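Local coordinates for sniffer CG10964-PA (Drosophila melanogaster, PDB 1SNY), which probably reduces carbonyl compounds with NADPH and binds NADP in a Rossmann fold of the short-chain dehydrogenase/reductase type, at residues 79-82 / 86-89. Sequence-based numbering, arbitrary orientation.
Sequences IDLR and AYDK. With NAP (NADP nicotinamide-adenine-dinucleotide phosphate), chain B.
The ring of Tyr-87 meets the backbone of Leu-81 at its edge, near the ring plane, where its hydroxyl OH donates a very short 2.5 Å hydrogen bond to Leu-81 O. Further back along the same ring, Ile-79 CD1 lies obliquely 4.0 Å from Tyr-87 CD2, the two side chains crossing at about a right angle. With CG1 anti to the backbone N (chi1 172°) and chi2 likewise extended, Ile-79 stretches far enough for CD1 to reach Ala-86 CB as well. Leu-81 CD2 adds a looser contact with the ring, and Val-137 and Met-140 of helix 124-155 also pack on Tyr-87.

Within 79-82, the guanidinium of Arg-82 grips the Asp-80 carboxylate side-on, at its edge: NH2 to OD1 at 2.8 Å and NE to OD2 at 3.1 Å, both on syn sides. The anti side of Asp-80 OD2 receives Arg-82 N at 3.0 Å, closing an Asx turn. NADP N6A adds a weak 3.3 Å bond to Asp-80 OD2. Replacing Asp-80 by an alanine is likely to leave the Arg-82 guanidinium without its carboxylate mate and Arg-82 N without the acceptor that closes the turn. Leu-81 N makes another weak bond, 3.3 Å to N1A of NADP, and the leucine CG packs near C2A. This is the adenine end of the NADP site in a Rossmann fold, to which the loop between strand 74-78 and helix 87-98 contributes.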
loop_
_atom_site.group_PDB
_atom_site.type_symbol
_atom_site.label_atom_id
_atom_site.label_comp_id
_atom_site.label_asym_id
_atom_site.label_seq_id
_atom_site.Cartn_x
_atom_site.Cartn_y
_atom_site.Cartn_z
ATOM N N ILE A 79 4.405 22.917 10.606
ATOM C CA ILE A 79 4.694 21.582 11.102
ATOM C C ILE A 79 5.220 20.676 9.999
ATOM O O ILE A 79 4.900 20.867 8.824
ATOM C CB ILE A 79 3.403 20.938 11.680
ATOM C CG1 ILE A 79 3.637 19.466 12.024
ATOM C CG2 ILE A 79 2.271 21.057 10.663
ATOM C CD1 ILE A 79 2.434 18.787 12.646
ATOM N N ASP A 80 6.047 19.707 10.377
ATOM C CA ASP A 80 6.544 18.731 9.414
ATOM C C ASP A 80 5.770 17.475 9.802
ATOM O O ASP A 80 6.013 16.875 10.851
ATOM C CB ASP A 80 8.054 18.500 9.553
ATOM C CG ASP A 80 8.588 17.525 8.511
ATOM O OD1 ASP A 80 9.667 17.782 7.932
ATOM O OD2 ASP A 80 7.925 16.491 8.274
ATOM N N LEU A 81 4.818 17.102 8.955
ATOM C CA LEU A 81 3.957 15.955 9.212
ATOM C C LEU A 81 4.643 14.664 9.664
ATOM O O LEU A 81 3.987 13.765 10.188
ATOM C CB LEU A 81 3.077 15.710 7.981
ATOM C CG LEU A 81 2.156 16.909 7.694
ATOM C CD1 LEU A 81 1.311 16.650 6.459
ATOM C CD2 LEU A 81 1.259 17.159 8.896
ATOM N N ARG A 82 5.956 14.573 9.476
ATOM C CA ARG A 82 6.698 13.385 9.892
ATOM C C ARG A 82 6.877 13.341 11.412
ATOM O O ARG A 82 7.223 12.304 11.978
ATOM C CB ARG A 82 8.069 13.347 9.204
ATOM C CG ARG A 82 7.998 13.096 7.704
ATOM C CD ARG A 82 9.368 13.165 7.049
ATOM N NE ARG A 82 9.954 14.499 7.154
ATOM C CZ ARG A 82 11.057 14.888 6.521
ATOM N NH1 ARG A 82 11.703 14.044 5.728
ATOM N NH2 ARG A 82 11.512 16.125 6.677
ATOM N N ALA A 86 4.059 15.960 17.250
ATOM C CA ALA A 86 3.621 17.336 17.088
ATOM C C ALA A 86 2.130 17.448 16.756
ATOM O O ALA A 86 1.571 18.545 16.766
ATOM C CB ALA A 86 4.449 18.010 16.001
ATOM N N TYR A 87 1.486 16.322 16.464
ATOM C CA TYR A 87 0.068 16.337 16.115
ATOM C C TYR A 87 -0.844 16.792 17.243
ATOM O O TYR A 87 -1.788 17.548 17.010
ATOM C CB TYR A 87 -0.388 14.955 15.637
ATOM C CG TYR A 87 0.133 14.543 14.276
ATOM C CD1 TYR A 87 -0.475 13.502 13.571
ATOM C CD2 TYR A 87 1.243 15.167 13.700
ATOM C CE1 TYR A 87 0.005 13.087 12.337
ATOM C CE2 TYR A 87 1.735 14.755 12.453
ATOM C CZ TYR A 87 1.106 13.710 11.783
ATOM O OH TYR A 87 1.584 13.268 10.574
ATOM N N ASP A 88 -0.577 16.323 18.457
ATOM C CA ASP A 88 -1.392 16.700 19.607
ATOM C C ASP A 88 -1.598 18.210 19.682
ATOM O O ASP A 88 -2.694 18.676 19.988
ATOM C CB ASP A 88 -0.745 16.204 20.904
ATOM C CG ASP A 88 -1.138 14.779 21.245
ATOM O OD1 ASP A 88 -0.557 14.204 22.196
ATOM O OD2 ASP A 88 -2.036 14.234 20.567
ATOM N N LYS A 89 -0.549 18.974 19.394
ATOM C CA LYS A 89 -0.655 20.421 19.449
ATOM C C LYS A 89 -1.367 20.977 18.227
ATOM O O LYS A 89 -2.064 21.989 18.315
ATOM C CB LYS A 89 0.724 21.071 19.564
ATOM C CG LYS A 89 0.639 22.556 19.879
ATOM C CD LYS A 89 1.993 23.236 19.851
ATOM C CE LYS A 89 1.857 24.697 20.255
ATOM N NZ LYS A 89 0.829 25.408 19.439
HETATM P PA NAP B . 4.140 19.234 -4.925
HETATM O O1A NAP B . 5.382 18.576 -4.821
HETATM O O2A NAP B . 3.877 20.501 -5.711
HETATM O O5B NAP B . 3.577 19.550 -3.462
HETATM C C5B NAP B . 3.708 18.553 -2.415
HETATM C C4B NAP B . 3.269 19.373 -1.161
HETATM O O4B NAP B . 3.348 18.431 0.007
HETATM C C3B NAP B . 4.230 20.534 -0.755
HETATM O O3B NAP B . 3.408 21.581 -0.214
HETATM C C2B NAP B . 5.144 19.876 0.257
HETATM O O2B NAP B . 5.844 20.741 1.141
HETATM C C1B NAP B . 4.174 18.947 1.021
HETATM N N9A NAP B . 4.945 17.945 1.738
HETATM C C8A NAP B . 5.767 16.921 1.311
HETATM N N7A NAP B . 6.313 16.218 2.297
HETATM C C5A NAP B . 5.810 16.827 3.436
HETATM C C6A NAP B . 6.031 16.532 4.793
HETATM N N6A NAP B . 6.818 15.549 5.302
HETATM N N1A NAP B . 5.369 17.339 5.737
HETATM C C2A NAP B . 4.528 18.390 5.334
HETATM N N3A NAP B . 4.297 18.704 4.002
HETATM C C4A NAP B . 4.960 17.894 3.092
HETATM O O3 NAP B . 3.067 18.209 -5.467
HETATM P PN NAP B . 1.541 18.336 -5.838
HETATM O O1N NAP B . 1.336 18.064 -7.270
HETATM O O2N NAP B . 1.095 19.665 -5.339
HETATM O O5D NAP B . 0.907 17.130 -5.030
HETATM C C5D NAP B . -0.292 17.343 -4.208
HETATM C C4D NAP B . -0.919 15.989 -3.930
HETATM O O4D NAP B . -1.564 15.493 -5.131
HETATM C C3D NAP B . 0.068 14.855 -3.503
HETATM O O3D NAP B . -0.506 14.046 -2.448
HETATM C C2D NAP B . 0.288 14.098 -4.804
HETATM O O2D NAP B . 0.745 12.777 -4.617
HETATM C C1D NAP B . -1.054 14.151 -5.429
HETATM N N1N NAP B . -1.123 14.074 -6.905
HETATM C C2N NAP B . -0.535 15.015 -7.811
HETATM C C3N NAP B . -0.703 14.781 -9.185
HETATM C C7N NAP B . -0.096 15.759 -10.200
HETATM O O7N NAP B . -0.279 15.500 -11.376
HETATM N N7N NAP B . 0.578 16.808 -9.812
HETATM C C4N NAP B . -1.452 13.620 -9.681
HETATM C C5N NAP B . -2.010 12.726 -8.735
HETATM C C6N NAP B . -1.855 12.937 -7.341
HETATM P P2B NAP B . 7.343 21.333 0.821
HETATM O O1X NAP B . 7.128 22.505 -0.140
HETATM O O2X NAP B . 7.782 21.746 2.186
HETATM O O3X NAP B . 8.145 20.214 0.173
#